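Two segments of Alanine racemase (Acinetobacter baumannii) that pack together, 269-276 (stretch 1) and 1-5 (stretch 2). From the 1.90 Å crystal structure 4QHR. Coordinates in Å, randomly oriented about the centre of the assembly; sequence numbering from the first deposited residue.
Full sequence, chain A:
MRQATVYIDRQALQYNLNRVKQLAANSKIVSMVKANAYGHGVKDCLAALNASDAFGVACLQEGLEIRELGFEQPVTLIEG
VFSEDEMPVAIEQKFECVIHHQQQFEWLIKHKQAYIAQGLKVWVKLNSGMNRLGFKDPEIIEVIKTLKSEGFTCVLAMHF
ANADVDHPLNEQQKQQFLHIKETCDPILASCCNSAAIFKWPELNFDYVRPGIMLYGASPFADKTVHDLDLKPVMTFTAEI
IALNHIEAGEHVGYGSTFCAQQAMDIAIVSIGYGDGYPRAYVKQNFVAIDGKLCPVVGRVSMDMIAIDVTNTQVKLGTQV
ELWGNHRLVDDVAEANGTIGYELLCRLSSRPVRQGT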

ATOM      1  N   VAL A 269      -1.051  -5.761 -18.072  1.00  9.15           N
ATOM      2  CA  VAL A 269      -0.795  -6.672 -16.988  1.00  8.73           C
ATOM      3  C   VAL A 269      -1.776  -6.412 -15.844  1.00  8.02           C
ATOM      4  O   VAL A 269      -2.114  -5.258 -15.568  1.00  8.19           O
ATOM      5  CB  VAL A 269       0.634  -6.463 -16.460  1.00  9.13           C
ATOM      6  CG1 VAL A 269       0.894  -7.328 -15.257  1.00  9.02           C
ATOM      7  CG2 VAL A 269       1.644  -6.793 -17.565  1.00  9.23           C
ATOM      8  N   SER A 270      -2.184  -7.473 -15.155  1.00  7.30           N
ATOM      9  CA  SER A 270      -3.154  -7.381 -14.118  1.00  6.77           C
ATOM     10  C   SER A 270      -2.525  -7.013 -12.758  1.00  6.43           C
ATOM     11  O   SER A 270      -2.640  -7.761 -11.798  1.00  6.36           O
ATOM     12  CB  SER A 270      -3.945  -8.681 -13.980  1.00  6.57           C
ATOM     13  OG  SER A 270      -3.094  -9.811 -13.711  1.00  6.47           O
ATOM     14  N   ILE A 271      -1.920  -5.850 -12.704  1.00  6.00           N
ATOM     15  CA  ILE A 271      -1.517  -5.265 -11.411  1.00  5.87           C
ATOM     16  C   ILE A 271      -1.583  -3.767 -11.509  1.00  5.86           C
ATOM     17  O   ILE A 271      -1.397  -3.227 -12.615  1.00  6.03           O
ATOM     18  CB  ILE A 271      -0.107  -5.708 -11.059  1.00  5.84           C
ATOM     19  CG1 ILE A 271       0.036  -5.783  -9.554  1.00  5.93           C
ATOM     20  CG2 ILE A 271       0.969  -4.756 -11.641  1.00  5.84           C
ATOM     21  CD1 ILE A 271      -0.667  -6.979  -8.959  1.00  5.93           C
ATOM     22  N   GLY A 272      -1.836  -3.084 -10.378  1.00  5.65           N
ATOM     23  CA  GLY A 272      -1.715  -1.628 -10.345  1.00  5.66           C
ATOM     24  C   GLY A 272      -1.567  -1.152  -8.921  1.00  5.63           C
ATOM     25  O   GLY A 272      -1.308  -1.969  -8.014  1.00  5.83           O
ATOM     26  N   TYR A 273      -1.769   0.138  -8.682  1.00  5.65           N
ATOM     27  CA  TYR A 273      -1.527   0.655  -7.356  1.00  5.62           C
ATOM     28  C   TYR A 273      -2.553   0.218  -6.366  1.00  5.49           C
ATOM     29  O   TYR A 273      -2.281   0.297  -5.186  1.00  5.47           O
ATOM     30  CB  TYR A 273      -1.273   2.170  -7.290  1.00  5.66           C
ATOM     31  CG  TYR A 273      -2.455   2.991  -7.765  1.00  5.68           C
ATOM     32  CD1 TYR A 273      -3.538   3.239  -6.961  1.00  5.76           C
ATOM     33  CD2 TYR A 273      -2.443   3.556  -9.048  1.00  5.81           C
ATOM     34  CE1 TYR A 273      -4.619   4.017  -7.419  1.00  5.74           C
ATOM     35  CE2 TYR A 273      -3.468   4.329  -9.493  1.00  5.71           C
ATOM     36  CZ  TYR A 273      -4.556   4.526  -8.705  1.00  5.91           C
ATOM     37  OH  TYR A 273      -5.592   5.282  -9.262  1.00  6.02           O
ATOM     38  N   GLY A 274      -3.704  -0.278  -6.839  1.00  5.73           N
ATOM     39  CA  GLY A 274      -4.714  -0.897  -5.984  1.00  5.75           C
ATOM     40  C   GLY A 274      -4.295  -2.228  -5.412  1.00  5.80           C
ATOM     41  O   GLY A 274      -4.937  -2.726  -4.450  1.00  5.58           O
ATOM     42  N   ASP A 275      -3.245  -2.820  -5.999  1.00  6.04           N
ATOM     43  CA  ASP A 275      -2.585  -3.989  -5.419  1.00  6.25           C
ATOM     44  C   ASP A 275      -1.366  -3.643  -4.581  1.00  6.44           C
ATOM     45  O   ASP A 275      -0.818  -4.508  -3.917  1.00  6.50           O
ATOM     46  CB  ASP A 275      -2.129  -4.913  -6.507  1.00  6.07           C
ATOM     47  CG  ASP A 275      -3.225  -5.298  -7.380  1.00  6.03           C
ATOM     48  OD1 ASP A 275      -3.950  -6.222  -6.936  1.00  5.88           O
ATOM     49  OD2 ASP A 275      -3.385  -4.646  -8.460  1.00  5.70           O
ATOM     50  N   GLY A 276      -0.973  -2.393  -4.615  1.00  6.55           N
ATOM     51  CA  GLY A 276       0.247  -1.936  -3.964  1.00  6.56           C
ATOM     52  C   GLY A 276       1.450  -1.848  -4.891  1.00  6.88           C
ATOM     53  O   GLY A 276       2.532  -1.577  -4.428  1.00  6.79           O
TER
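Stretch 2, residues 1-5: MRQAT

The N-terminal segment passes stretch 1 mostly as loop, becoming strand toward Thr5, and its register is short: Gln3 CA lies 6.6 Å from Ser270 CA, and Ala4 CA 6.4 Å from Ile271 CA, so both stretches advance in the same sense here. Met1 stays clear of the contact, although its O accepts a 2.9 Å hydrogen bond from Gln3 NE2.

Arg2 leaves its backbone sideways, and an extended chain (chi1 to chi3 all t) carries the guanidinium to Asp275. Two nearly straight hydrogen bonds make the salt bridge: Arg2 NH2 donates to Asp275 OD2 at 2.8 Å and Arg2 NH1 to Asp275 OD1 at 3.1 Å. The carboxylate is held in turn by its own loop, Gly272 N donating to Asp275 OD2 at 2.9 Å. Ser270 O lies over one guanidinium face, 3.3 Å from Arg2 NH2, at an angle too poor for a hydrogen bond.

Gln3 sends its side-chain end away and engages through backbone: Ser270 OG, in rotamer p, donates to Gln3 O at 2.7 Å, while a water accepts from Gln3 N (2.8 Å) and donates to Ser270 OG (2.9 Å). One serine hydroxyl thus serves both polar groups of that residue's backbone.

Ala4 points toward stretch 1, its CB 3.5 Å from Ile271 CD1, a small apolar contact beside the charged pair. Thr5 turns away.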

ATOM      1  N   MET A   1      -9.734 -16.589 -12.740  1.00 17.14           N
ATOM      2  CA  MET A   1      -9.652 -15.448 -11.784  1.00 17.40           C
ATOM      3  C   MET A   1      -8.444 -14.594 -12.177  1.00 14.93           C
ATOM      4  O   MET A   1      -7.454 -15.100 -12.712  1.00 13.62           O
ATOM      5  CB  MET A   1      -9.501 -15.901 -10.338  1.00 20.04           C
ATOM      6  CG  MET A   1      -8.184 -16.573 -10.051  1.00 24.09           C
ATOM      7  SD  MET A   1      -7.998 -17.445  -8.471  1.00 33.40           S
ATOM      8  CE  MET A   1      -7.587 -16.077  -7.376  1.00 29.82           C
ATOM      9  N   ARG A   2      -8.566 -13.308 -11.876  1.00 12.47           N
ATOM     10  CA  ARG A   2      -7.449 -12.367 -11.964  1.00 11.47           C
ATOM     11  C   ARG A   2      -6.273 -12.889 -11.179  1.00 10.82           C
ATOM     12  O   ARG A   2      -6.420 -13.358 -10.043  1.00 11.37           O
ATOM     13  CB  ARG A   2      -7.868 -10.962 -11.400  1.00 10.77           C
ATOM     14  CG  ARG A   2      -6.813  -9.885 -11.642  1.00 10.38           C
ATOM     15  CD  ARG A   2      -7.355  -8.570 -11.196  1.00  9.85           C
ATOM     16  NE  ARG A   2      -6.461  -7.413 -11.306  1.00  9.19           N
ATOM     17  CZ  ARG A   2      -5.689  -6.966 -10.317  1.00  8.65           C
ATOM     18  NH1 ARG A   2      -5.600  -7.650  -9.156  1.00  8.48           N
ATOM     19  NH2 ARG A   2      -4.960  -5.868 -10.496  1.00  8.09           N
ATOM     20  N   GLN A   3      -5.106 -12.835 -11.797  1.00 10.50           N
ATOM     21  CA  GLN A   3      -3.845 -13.304 -11.218  1.00 10.76           C
ATOM     22  C   GLN A   3      -2.970 -12.130 -10.768  1.00  9.65           C
ATOM     23  O   GLN A   3      -2.481 -11.357 -11.564  1.00  9.45           O
ATOM     24  CB  GLN A   3      -3.105 -14.153 -12.241  1.00 11.28           C
ATOM     25  CG  GLN A   3      -3.926 -15.349 -12.647  1.00 12.63           C
ATOM     26  CD  GLN A   3      -4.246 -16.287 -11.489  1.00 13.39           C
ATOM     27  OE1 GLN A   3      -3.422 -16.538 -10.630  1.00 15.11           O
ATOM     28  NE2 GLN A   3      -5.443 -16.781 -11.464  1.00 14.37           N
ATOM     29  N   ALA A   4      -2.839 -12.025  -9.456  1.00  9.39           N
ATOM     30  CA  ALA A   4      -1.945 -11.100  -8.756  1.00  9.16           C
ATOM     31  C   ALA A   4      -1.586 -11.840  -7.492  1.00  8.68           C
ATOM     32  O   ALA A   4      -2.448 -12.138  -6.677  1.00  8.54           O
ATOM     33  CB  ALA A   4      -2.676  -9.796  -8.431  1.00  9.13           C
ATOM     34  N   THR A   5      -0.309 -12.162  -7.345  1.00  8.70           N
ATOM     35  CA  THR A   5       0.183 -13.088  -6.322  1.00  8.22           C
ATOM     36  C   THR A   5       1.491 -12.638  -5.626  1.00  8.15           C
ATOM     37  O   THR A   5       2.398 -12.107  -6.230  1.00  8.24           O
ATOM     38  CB  THR A   5       0.416 -14.433  -6.991  1.00  8.50           C
ATOM     39  OG1 THR A   5      -0.725 -14.762  -7.780  1.00  8.82           O
ATOM     40  CG2 THR A   5       0.611 -15.546  -5.974  1.00  8.35           C
TER
HETATM   41  O   HOH W   1      -4.871 -11.956 -14.440  1.00  6.66           O